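PDB 4WV3: anthranilate-CoA ligase from Stigmatella aurantiaca, which belongs to the ANL superfamily, joining a large AMP-binding domain to a smaller C-terminal domain that carries its own small sheet. Local coordinates for residues A[1-6]-A[164-169]; A[193-198]-A[321-326]; A[445-450]-A[490-495]. All coordinates share one frame; numbering follows the deposited sequence.

Overall arrangement
Contacts 1 and 2 lie on the same side of the chain's centre, with their own centres about 13 Å apart, and they touch where Met1 packs on Leu194, Gln197 and Leu198 of helix 191-204. Contact 1 is at the surface, where an arginine reaches peptide carbonyls of the N-terminal arm. Contact 2 is buried: a threonine of helix 191-204 meets a phenylalanine, and the next residues of that loop touch the bound ligand. Contact 3 belongs to the C-terminal domain, its centre about 38 Å from that of contact 2, and joins the two outer strands of a three-stranded sheet through a partly buried tryptophan, by sulfur and edge contacts.

Contact 1 (A[1-6]-A[164-169]); sequences MKASDL and SHREDI
Leu6 and Arg166 mark the closest passage of the two backbones, CA to CA 7.8 Å, where the N-terminal arm bends past a type I turn running from His165 to Asp168. Arg166 bridges the gap with a chain extended from CG to NE, and its guanidinium lays one face on the arm: Ala3 O sits above the centre of the group, 3.1 Å from Arg166 CZ, while Ser4 N lies over the same face nearer the rim. Ala3 O thus lies where no N-H of the group points; the same oxygen accepts Leu6 N at 3.0 Å. Leu6 O comes obliquely to Arg166 NH1, at an angle too poor for a hydrogen bond; that nitrogen bonds weakly to Pro7 O instead. Lower down, Leu6 CB packs on Arg166 CD at 3.9 Å. The contact joins the N-terminal arm to the loop that enters strand 169-175, which in ANL enzymes leads to the signature loop rich in glycine, serine and threonine. Each partner is also braced from within. Asp5 OD2 takes Lys2 N at 3.0 Å from above the carboxylate plane. Across the gap, His165 N donates to Asp168 OD2 at 2.8 Å, and Glu167 N meets His165 ND1 in the plane of the imidazole, 3.0 Å away. The backbone of Arg166, within the turn, is also hydrogen-bonded to Leu8 and Lys190.

Contact 2 (A[193-198]-A[321-326]); sequences PLTAQL and ENFHIF. With 3UK (5'-O-[(S)-[(2-aminobenzoyl)oxy](hydroxy)phosphoryl]adenosine), chain C.
A chi1 of 54° sets Thr195 OG1 between its own backbone N and carbonyl carbon, and at Phe323 a chi1 of -163° swings CG away from the backbone N, so that hydroxyl and ring meet. The two side chains cross at about a right angle. Thr195 OG1 approaches the ring obliquely, 3.1 Å from Phe323 CD2, while Thr195 CG2 lies beside the root of the same side chain, 3.7 Å from Phe323 CB. The hydroxyl is bonded back along its helix to Asp191 O, so its polar need is met away from the ring. Tyr192 stands edge-to-face with Phe323. One residue on, His324 CB faces Thr195 CB at 4.3 Å, but the imidazole leads away from residues 193-198 toward 3UK: ligand atom C29 lies over the centre of its face, 3.6 Å above the plane. A bond from His324 NE2 to Phe222 O helps fix the rotation of that ring. Asn322 steadies the loop from within, its ND2 donating to His324 O at 3.0 Å from above the carbonyl plane, with its OD1 held by Thr372 and Ser370. Phe323 O approaches ligand atom C30, and Ile325 CG1 lies 3.9 Å from C29. Helix 191-204 therefore backs the loop before strand 325-328, which lines one wall of the pocket around the aminobenzoyl ring. Thr320, which is hydrogen-bonded to 3UK, and Glu321 match the Thr-Glu pair familiar from ANL enzymes; the aromatic loop that follows them lines the aminobenzoyl ring, as in the pocket of an ANL active site.

Contact 3 (A[445-450]-A[490-495]); sequences IGCPDQ and PRWIEF
Cys447 overlaps the indole of Trp492, its SG 4.7 Å from the centroid of the six-membered ring and 30° off the ring normal, an oblique sulfur-aromatic contact. The two residues sit on the outer strands of the small mixed sheet of the C-terminal domain, 439-448 and 492-496, with strand 454-462 between them. The segments are therefore not paired directly: Cys447 bonds through its backbone to Lys455 and Trp492 to Ala458, and the closest CA atoms across the contact, those of Asp449 and Arg491, stand 8.5 Å apart. The indole of Trp492 reaches between the two outer strands. At Trp492 a chi1 of -50° turns CG away from the carbonyl carbon, sending the six-membered ring across the middle strand toward the end of strand 439-448. Cys447 CB packs on Trp492 CZ3 at 3.7 Å, and beyond the cysteine Ala516 of helix 509-520 adds a further neighbour. The other face of the indole, opposite the sulfur, carries the aliphatic part of Arg491, whose CG stands 3.3 Å above the ring and over its centre; Lys457 makes a cation-pi contact with the same tryptophan. Asp449 comes in from the loop after the strand, its CB 3.7 Å from Trp492 CZ2 and its backbone N in the plane of the ring. Its carboxylate is occupied elsewhere: OD1 accepts Ser451 N, closing an Asx turn, and also Leu453 N, while OD2 forms a salt bridge with Lys455. These bonds probably help keep the loop, and with it Asp449 CB, beside the indole. Pro448 O approaches Trp492 CH2 obliquely, at 3.6 Å. Cys447 O meets the ring differently, at its edge and near its plane, 3.2 Å from Trp492 CH2.

Contact 1 (A[1-6]-A[164-169])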
loop_
_atom_site.group_PDB
_atom_site.type_symbol
_atom_site.label_atom_id
_atom_site.label_comp_id
_atom_site.label_asym_id
_atom_site.label_seq_id
_atom_site.Cartn_x
_atom_site.Cartn_y
_atom_site.Cartn_z
ATOM N N MET A 1 -8.451 20.500 -2.695
ATOM C CA MET A 1 -7.745 21.687 -2.228
ATOM C C MET A 1 -6.385 21.826 -2.904
ATOM O O MET A 1 -5.935 20.927 -3.614
ATOM C CB MET A 1 -7.570 21.649 -0.707
ATOM C CG MET A 1 -6.816 20.431 -0.202
ATOM S SD MET A 1 -6.492 20.481 1.571
ATOM C CE MET A 1 -5.465 21.942 1.681
ATOM N N LYS A 2 -5.737 22.961 -2.675
ATOM C CA LYS A 2 -4.430 23.234 -3.252
ATOM C C LYS A 2 -3.378 23.336 -2.157
ATOM O O LYS A 2 -3.706 23.421 -0.975
ATOM C CB LYS A 2 -4.468 24.537 -4.050
ATOM C CG LYS A 2 -5.199 24.441 -5.378
ATOM C CD LYS A 2 -4.416 23.592 -6.364
ATOM C CE LYS A 2 -4.747 23.968 -7.799
ATOM N NZ LYS A 2 -3.875 23.250 -8.769
ATOM N N ALA A 3 -2.109 23.325 -2.553
ATOM C CA ALA A 3 -1.022 23.528 -1.606
ATOM C C ALA A 3 -1.051 24.964 -1.102
ATOM O O ALA A 3 -0.652 25.249 0.027
ATOM C CB ALA A 3 0.312 23.220 -2.255
ATOM N N SER A 4 -1.538 25.865 -1.950
ATOM C CA SER A 4 -1.630 27.279 -1.607
ATOM C C SER A 4 -2.681 27.546 -0.529
ATOM O O SER A 4 -2.666 28.596 0.113
ATOM C CB SER A 4 -1.922 28.113 -2.857
ATOM O OG SER A 4 -3.026 27.588 -3.571
ATOM N N ASP A 5 -3.589 26.593 -0.334
ATOM C CA ASP A 5 -4.596 26.700 0.719
ATOM C C ASP A 5 -3.971 26.442 2.087
ATOM O O ASP A 5 -4.495 26.873 3.114
ATOM C CB ASP A 5 -5.761 25.736 0.470
ATOM C CG ASP A 5 -6.572 26.109 -0.757
ATOM O OD1 ASP A 5 -6.543 27.292 -1.161
ATOM O OD2 ASP A 5 -7.240 25.214 -1.316
ATOM N N LEU A 6 -2.840 25.745 2.093
ATOM C CA LEU A 6 -2.118 25.462 3.325
ATOM C C LEU A 6 -1.277 26.663 3.732
ATOM O O LEU A 6 -0.908 27.477 2.886
ATOM C CB LEU A 6 -1.213 24.242 3.137
ATOM C CG LEU A 6 -1.903 22.899 2.902
ATOM C CD1 LEU A 6 -0.881 21.840 2.529
ATOM C CD2 LEU A 6 -2.685 22.480 4.137
ATOM N N SER A 164 8.550 23.916 10.475
ATOM C CA SER A 164 8.808 23.257 9.202
ATOM C C SER A 164 8.041 23.907 8.058
ATOM O O SER A 164 6.864 24.243 8.194
ATOM C CB SER A 164 8.448 21.771 9.288
ATOM O OG SER A 164 7.070 21.597 9.573
ATOM N N HIS A 165 8.724 24.088 6.933
ATOM C CA HIS A 165 8.073 24.533 5.711
ATOM C C HIS A 165 7.137 23.413 5.282
ATOM O O HIS A 165 7.405 22.243 5.557
ATOM C CB HIS A 165 9.122 24.790 4.628
ATOM C CG HIS A 165 8.621 25.605 3.475
ATOM N ND1 HIS A 165 7.808 25.087 2.492
ATOM C CD2 HIS A 165 8.837 26.900 3.143
ATOM C CE1 HIS A 165 7.535 26.030 1.607
ATOM N NE2 HIS A 165 8.147 27.139 1.979
ATOM N N ARG A 166 6.039 23.758 4.619
ATOM C CA ARG A 166 5.088 22.737 4.190
ATOM C C ARG A 166 5.689 21.829 3.118
ATOM O O ARG A 166 5.167 20.750 2.841
ATOM C CB ARG A 166 3.779 23.363 3.701
ATOM C CG ARG A 166 3.889 24.157 2.412
ATOM C CD ARG A 166 2.505 24.494 1.875
ATOM N NE ARG A 166 2.558 25.237 0.619
ATOM C CZ ARG A 166 2.159 26.497 0.477
ATOM N NH1 ARG A 166 1.666 27.161 1.514
ATOM N NH2 ARG A 166 2.245 27.091 -0.706
ATOM N N GLU A 167 6.797 22.267 2.528
ATOM C CA GLU A 167 7.476 21.493 1.497
ATOM C C GLU A 167 8.658 20.701 2.054
ATOM O O GLU A 167 9.308 19.953 1.324
ATOM C CB GLU A 167 7.936 22.407 0.363
ATOM C CG GLU A 167 6.806 23.183 -0.288
ATOM C CD GLU A 167 7.284 24.085 -1.407
ATOM O OE1 GLU A 167 8.446 23.931 -1.841
ATOM O OE2 GLU A 167 6.497 24.948 -1.850
ATOM N N ASP A 168 8.933 20.867 3.344
ATOM C CA ASP A 168 9.997 20.111 3.998
ATOM C C ASP A 168 9.619 18.642 4.129
ATOM O O ASP A 168 8.456 18.312 4.353
ATOM C CB ASP A 168 10.312 20.690 5.379
ATOM C CG ASP A 168 11.202 21.915 5.311
ATOM O OD1 ASP A 168 12.023 22.007 4.373
ATOM O OD2 ASP A 168 11.085 22.783 6.202
ATOM N N ILE A 169 10.609 17.766 3.995
ATOM C CA ILE A 169 10.390 16.328 4.094
ATOM C C ILE A 169 10.063 15.919 5.528
ATOM O O ILE A 169 10.733 16.345 6.469
ATOM C CB ILE A 169 11.627 15.542 3.616
ATOM C CG1 ILE A 169 12.049 16.007 2.220
ATOM C CG2 ILE A 169 11.354 14.045 3.630
ATOM C CD1 ILE A 169 10.979 15.829 1.166
#

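Contact 2 (A[193-198]-A[321-326])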
loop_
_atom_site.group_PDB
_atom_site.type_symbol
_atom_site.label_atom_id
_atom_site.label_comp_id
_atom_site.label_asym_id
_atom_site.label_seq_id
_atom_site.Cartn_x
_atom_site.Cartn_y
_atom_site.Cartn_z
ATOM N N PRO A 193 -2.190 16.331 4.511
ATOM C CA PRO A 193 -3.570 16.829 4.493
ATOM C C PRO A 193 -4.133 16.903 3.075
ATOM O O PRO A 193 -5.350 16.844 2.896
ATOM C CB PRO A 193 -3.438 18.234 5.087
ATOM C CG PRO A 193 -2.047 18.639 4.781
ATOM C CD PRO A 193 -1.234 17.386 4.893
ATOM N N LEU A 194 -3.254 17.025 2.085
ATOM C CA LEU A 194 -3.675 17.090 0.689
ATOM C C LEU A 194 -4.293 15.778 0.214
ATOM O O LEU A 194 -5.384 15.772 -0.354
ATOM C CB LEU A 194 -2.505 17.482 -0.213
ATOM C CG LEU A 194 -2.178 18.972 -0.310
ATOM C CD1 LEU A 194 -0.916 19.192 -1.133
ATOM C CD2 LEU A 194 -3.349 19.728 -0.909
ATOM N N THR A 195 -3.597 14.669 0.444
ATOM C CA THR A 195 -4.128 13.358 0.081
ATOM C C THR A 195 -5.356 13.020 0.919
ATOM O O THR A 195 -6.283 12.366 0.442
ATOM C CB THR A 195 -3.080 12.236 0.244
ATOM O OG1 THR A 195 -2.538 12.272 1.571
ATOM C CG2 THR A 195 -1.955 12.399 -0.767
ATOM N N ALA A 196 -5.356 13.473 2.169
ATOM C CA ALA A 196 -6.475 13.226 3.072
ATOM C C ALA A 196 -7.734 13.930 2.589
ATOM O O ALA A 196 -8.845 13.431 2.770
ATOM C CB ALA A 196 -6.127 13.664 4.487
ATOM N N GLN A 197 -7.553 15.089 1.968
ATOM C CA GLN A 197 -8.676 15.864 1.461
ATOM C C GLN A 197 -9.084 15.404 0.065
ATOM O O GLN A 197 -10.260 15.136 -0.187
ATOM C CB GLN A 197 -8.333 17.355 1.437
ATOM C CG GLN A 197 -9.500 18.249 1.055
ATOM C CD GLN A 197 -10.606 18.237 2.093
ATOM O OE1 GLN A 197 -10.355 18.403 3.286
ATOM N NE2 GLN A 197 -11.839 18.032 1.642
ATOM N N LEU A 198 -8.107 15.306 -0.832
ATOM C CA LEU A 198 -8.370 15.000 -2.237
ATOM C C LEU A 198 -9.034 13.643 -2.462
ATOM O O LEU A 198 -9.910 13.511 -3.317
ATOM C CB LEU A 198 -7.086 15.106 -3.064
ATOM C CG LEU A 198 -6.513 16.515 -3.241
ATOM C CD1 LEU A 198 -5.243 16.486 -4.081
ATOM C CD2 LEU A 198 -7.548 17.448 -3.854
ATOM N N GLU A 321 4.945 7.102 -4.634
ATOM C CA GLU A 321 5.446 8.362 -5.178
ATOM C C GLU A 321 4.406 9.476 -5.058
ATOM O O GLU A 321 4.755 10.650 -4.937
ATOM C CB GLU A 321 5.870 8.197 -6.640
ATOM C CG GLU A 321 7.123 7.353 -6.850
ATOM C CD GLU A 321 6.842 5.861 -6.864
ATOM O OE1 GLU A 321 5.687 5.462 -6.596
ATOM O OE2 GLU A 321 7.779 5.085 -7.148
ATOM N N ASN A 322 3.132 9.099 -5.097
ATOM C CA ASN A 322 2.037 10.055 -4.962
ATOM C C ASN A 322 1.427 9.987 -3.566
ATOM O O ASN A 322 0.483 10.711 -3.250
ATOM C CB ASN A 322 0.959 9.779 -6.013
ATOM C CG ASN A 322 -0.076 10.884 -6.092
ATOM O OD1 ASN A 322 0.266 12.063 -6.164
ATOM N ND2 ASN A 322 -1.350 10.508 -6.059
ATOM N N PHE A 323 1.962 9.099 -2.735
ATOM C CA PHE A 323 1.449 8.919 -1.382
ATOM C C PHE A 323 0.208 8.032 -1.376
ATOM O O PHE A 323 0.180 6.996 -0.712
ATOM C CB PHE A 323 1.132 10.273 -0.746
ATOM C CG PHE A 323 0.993 10.224 0.750
ATOM C CD1 PHE A 323 2.114 10.169 1.561
ATOM C CD2 PHE A 323 -0.259 10.230 1.343
ATOM C CE1 PHE A 323 1.990 10.122 2.936
ATOM C CE2 PHE A 323 -0.390 10.183 2.718
ATOM C CZ PHE A 323 0.737 10.129 3.516
ATOM N N HIS A 324 -0.817 8.444 -2.116
ATOM C CA HIS A 324 -2.061 7.680 -2.192
ATOM C C HIS A 324 -2.784 7.717 -3.540
ATOM O O HIS A 324 -2.210 8.101 -4.558
ATOM C CB HIS A 324 -2.995 8.131 -1.066
ATOM C CG HIS A 324 -3.751 7.006 -0.427
ATOM N ND1 HIS A 324 -5.034 6.666 -0.794
ATOM C CD2 HIS A 324 -3.396 6.136 0.548
ATOM C CE1 HIS A 324 -5.441 5.640 -0.070
ATOM N NE2 HIS A 324 -4.466 5.299 0.753
ATOM N N ILE A 325 -4.051 7.314 -3.520
ATOM C CA ILE A 325 -4.837 7.074 -4.729
ATOM C C ILE A 325 -5.056 8.313 -5.601
ATOM O O ILE A 325 -5.392 9.386 -5.099
ATOM C CB ILE A 325 -6.200 6.435 -4.374
ATOM C CG1 ILE A 325 -5.983 5.096 -3.664
ATOM C CG2 ILE A 325 -7.054 6.247 -5.614
ATOM C CD1 ILE A 325 -7.260 4.343 -3.365
ATOM N N PHE A 326 -4.861 8.153 -6.909
ATOM C CA PHE A 326 -5.060 9.240 -7.865
ATOM C C PHE A 326 -6.150 8.935 -8.899
ATOM O O PHE A 326 -6.638 9.837 -9.579
ATOM C CB PHE A 326 -3.741 9.622 -8.550
ATOM C CG PHE A 326 -2.985 8.454 -9.122
ATOM C CD1 PHE A 326 -3.116 8.114 -10.457
ATOM C CD2 PHE A 326 -2.133 7.704 -8.325
ATOM C CE1 PHE A 326 -2.421 7.042 -10.986
ATOM C CE2 PHE A 326 -1.435 6.631 -8.847
ATOM C CZ PHE A 326 -1.580 6.300 -10.180
HETATM C C10 3UK C . -0.064 -0.810 -8.632
HETATM C C15 3UK C . -2.554 -0.818 -8.740
HETATM C C17 3UK C . -4.168 -1.523 -10.311
HETATM C C21 3UK C . 0.274 0.157 -9.733
HETATM C C26 3UK C . -0.601 2.172 -3.300
HETATM C C28 3UK C . -2.950 2.667 -3.049
HETATM O O01 3UK C . 0.443 0.124 -4.039
HETATM C C02 3UK C . 0.570 1.322 -3.918
HETATM O O03 3UK C . 1.865 1.906 -3.970
HETATM P P04 3UK C . 3.129 1.066 -4.447
HETATM O O05 3UK C . 4.396 1.972 -4.354
HETATM O O06 3UK C . 2.985 0.569 -5.967
HETATM C C07 3UK C . 2.135 1.290 -6.873
HETATM C C08 3UK C . 1.822 0.393 -8.036
HETATM O O09 3UK C . 0.918 -0.654 -7.616
HETATM N N11 3UK C . -1.360 -0.536 -8.101
HETATM C C12 3UK C . -1.624 0.031 -6.886
HETATM N N13 3UK C . -2.975 0.119 -6.741
HETATM C C14 3UK C . -3.575 -0.400 -7.876
HETATM N N16 3UK C . -2.870 -1.371 -9.940
HETATM N N18 3UK C . -5.179 -1.149 -9.539
HETATM C C19 3UK C . -4.951 -0.596 -8.338
HETATM N N20 3UK C . -6.040 -0.199 -7.518
HETATM O O22 3UK C . 0.991 -0.513 -10.752
HETATM C C23 3UK C . 1.125 1.147 -9.093
HETATM O O24 3UK C . 2.073 1.670 -10.044
HETATM O O25 3UK C . 3.323 -0.128 -3.527
HETATM C C27 3UK C . -1.908 1.890 -3.611
HETATM C C29 3UK C . -2.644 3.751 -2.158
HETATM C C30 3UK C . -1.337 4.036 -1.849
HETATM C C31 3UK C . -0.293 3.258 -2.408
HETATM N N32 3UK C . 1.099 3.560 -2.078
#

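Contact 3 (A[445-450]-A[490-495])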
loop_
_atom_site.group_PDB
_atom_site.type_symbol
_atom_site.label_atom_id
_atom_site.label_comp_id
_atom_site.label_asym_id
_atom_site.label_seq_id
_atom_site.Cartn_x
_atom_site.Cartn_y
_atom_site.Cartn_z
ATOM N N ILE A 445 2.280 -14.624 -16.940
ATOM C CA ILE A 445 3.525 -14.053 -17.436
ATOM C C ILE A 445 3.790 -14.505 -18.867
ATOM O O ILE A 445 3.088 -15.368 -19.395
ATOM C CB ILE A 445 4.723 -14.486 -16.574
ATOM C CG1 ILE A 445 4.985 -15.982 -16.759
ATOM C CG2 ILE A 445 4.483 -14.149 -15.109
ATOM C CD1 ILE A 445 6.189 -16.485 -16.014
ATOM N N GLY A 446 4.808 -13.918 -19.486
ATOM C CA GLY A 446 5.236 -14.327 -20.811
ATOM C C GLY A 446 6.330 -15.373 -20.724
ATOM O O GLY A 446 7.223 -15.275 -19.882
ATOM N N CYS A 447 6.261 -16.378 -21.592
ATOM C CA CYS A 447 7.212 -17.483 -21.554
ATOM C C CYS A 447 7.451 -18.070 -22.946
ATOM O O CYS A 447 6.500 -18.347 -23.677
ATOM C CB CYS A 447 6.714 -18.569 -20.595
ATOM S SG CYS A 447 7.874 -19.927 -20.311
ATOM N N PRO A 448 8.730 -18.257 -23.315
ATOM C CA PRO A 448 9.132 -18.823 -24.611
ATOM C C PRO A 448 8.651 -20.262 -24.793
ATOM O O PRO A 448 8.760 -21.067 -23.868
ATOM C CB PRO A 448 10.663 -18.775 -24.554
ATOM C CG PRO A 448 10.991 -18.723 -23.098
ATOM C CD PRO A 448 9.895 -17.918 -22.481
ATOM N N ASP A 449 8.212 -20.564 -25.997
ATOM C CA ASP A 449 7.569 -21.812 -26.327
ATOM C C ASP A 449 8.387 -22.861 -27.030
ATOM O O ASP A 449 7.880 -23.686 -27.753
ATOM C CB ASP A 449 6.255 -21.578 -27.055
ATOM C CG ASP A 449 6.411 -21.251 -28.485
ATOM O OD1 ASP A 449 7.418 -20.705 -28.888
ATOM O OD2 ASP A 449 5.465 -21.497 -29.206
ATOM N N GLN A 450 9.657 -22.864 -26.757
ATOM C CA GLN A 450 10.600 -23.816 -27.360
ATOM C C GLN A 450 10.762 -23.507 -28.854
ATOM O O GLN A 450 11.495 -24.196 -29.563
ATOM C CB GLN A 450 10.152 -25.282 -27.276
ATOM C CG GLN A 450 11.210 -26.217 -26.714
ATOM C CD GLN A 450 10.617 -27.454 -26.065
ATOM O OE1 GLN A 450 9.399 -27.639 -26.045
ATOM N NE2 GLN A 450 11.479 -28.307 -25.522
ATOM N N PRO A 490 -3.790 -18.669 -22.238
ATOM C CA PRO A 490 -2.594 -19.281 -21.651
ATOM C C PRO A 490 -2.187 -20.573 -22.354
ATOM O O PRO A 490 -2.957 -21.533 -22.393
ATOM C CB PRO A 490 -3.016 -19.568 -20.203
ATOM C CG PRO A 490 -4.508 -19.564 -20.223
ATOM C CD PRO A 490 -4.890 -18.563 -21.265
ATOM N N ARG A 491 -0.979 -20.579 -22.909
ATOM C CA ARG A 491 -0.421 -21.756 -23.565
ATOM C C ARG A 491 -0.172 -22.867 -22.550
ATOM O O ARG A 491 -0.380 -24.046 -22.840
ATOM C CB ARG A 491 0.881 -21.380 -24.277
ATOM C CG ARG A 491 1.738 -22.552 -24.726
ATOM C CD ARG A 491 1.162 -23.261 -25.937
ATOM N NE ARG A 491 2.126 -24.197 -26.511
ATOM C CZ ARG A 491 2.252 -25.466 -26.137
ATOM N NH1 ARG A 491 1.471 -25.960 -25.185
ATOM N NH2 ARG A 491 3.159 -26.243 -26.714
ATOM N N TRP A 492 0.274 -22.484 -21.358
ATOM C CA TRP A 492 0.480 -23.434 -20.272
ATOM C C TRP A 492 -0.323 -23.029 -19.044
ATOM O O TRP A 492 -0.445 -21.844 -18.732
ATOM C CB TRP A 492 1.959 -23.518 -19.889
ATOM C CG TRP A 492 2.888 -23.729 -21.037
ATOM C CD1 TRP A 492 3.257 -24.923 -21.586
ATOM C CD2 TRP A 492 3.589 -22.717 -21.767
ATOM N NE1 TRP A 492 4.138 -24.715 -22.619
ATOM C CE2 TRP A 492 4.359 -23.369 -22.750
ATOM C CE3 TRP A 492 3.636 -21.321 -21.687
ATOM C CZ2 TRP A 492 5.166 -22.673 -23.647
ATOM C CZ3 TRP A 492 4.438 -20.633 -22.577
ATOM C CH2 TRP A 492 5.191 -21.309 -23.545
ATOM N N ILE A 493 -0.863 -24.021 -18.348
ATOM C CA ILE A 493 -1.543 -23.787 -17.081
ATOM C C ILE A 493 -0.901 -24.635 -15.992
ATOM O O ILE A 493 -1.037 -25.859 -15.985
ATOM C CB ILE A 493 -3.044 -24.107 -17.173
ATOM C CG1 ILE A 493 -3.727 -23.169 -18.168
ATOM C CG2 ILE A 493 -3.697 -23.994 -15.803
ATOM C CD1 ILE A 493 -5.198 -23.451 -18.362
ATOM N N GLU A 494 -0.191 -23.980 -15.081
ATOM C CA GLU A 494 0.485 -24.677 -13.996
ATOM C C GLU A 494 -0.159 -24.351 -12.654
ATOM O O GLU A 494 -0.313 -23.186 -12.292
ATOM C CB GLU A 494 1.973 -24.321 -13.975
ATOM C CG GLU A 494 2.745 -24.945 -12.827
ATOM C CD GLU A 494 4.245 -24.878 -13.033
ATOM O OE1 GLU A 494 4.685 -24.886 -14.203
ATOM O OE2 GLU A 494 4.984 -24.813 -12.028
ATOM N N PHE A 495 -0.539 -25.391 -11.921
ATOM C CA PHE A 495 -1.176 -25.213 -10.624
ATOM C C PHE A 495 -0.143 -25.161 -9.508
ATOM O O PHE A 495 0.723 -26.031 -9.406
ATOM C CB PHE A 495 -2.195 -26.324 -10.368
ATOM C CG PHE A 495 -3.334 -26.333 -11.348
ATOM C CD1 PHE A 495 -4.415 -25.484 -11.179
ATOM C CD2 PHE A 495 -3.319 -27.183 -12.442
ATOM C CE1 PHE A 495 -5.463 -25.486 -12.080
ATOM C CE2 PHE A 495 -4.365 -27.190 -13.345
ATOM C CZ PHE A 495 -5.438 -26.340 -13.165
#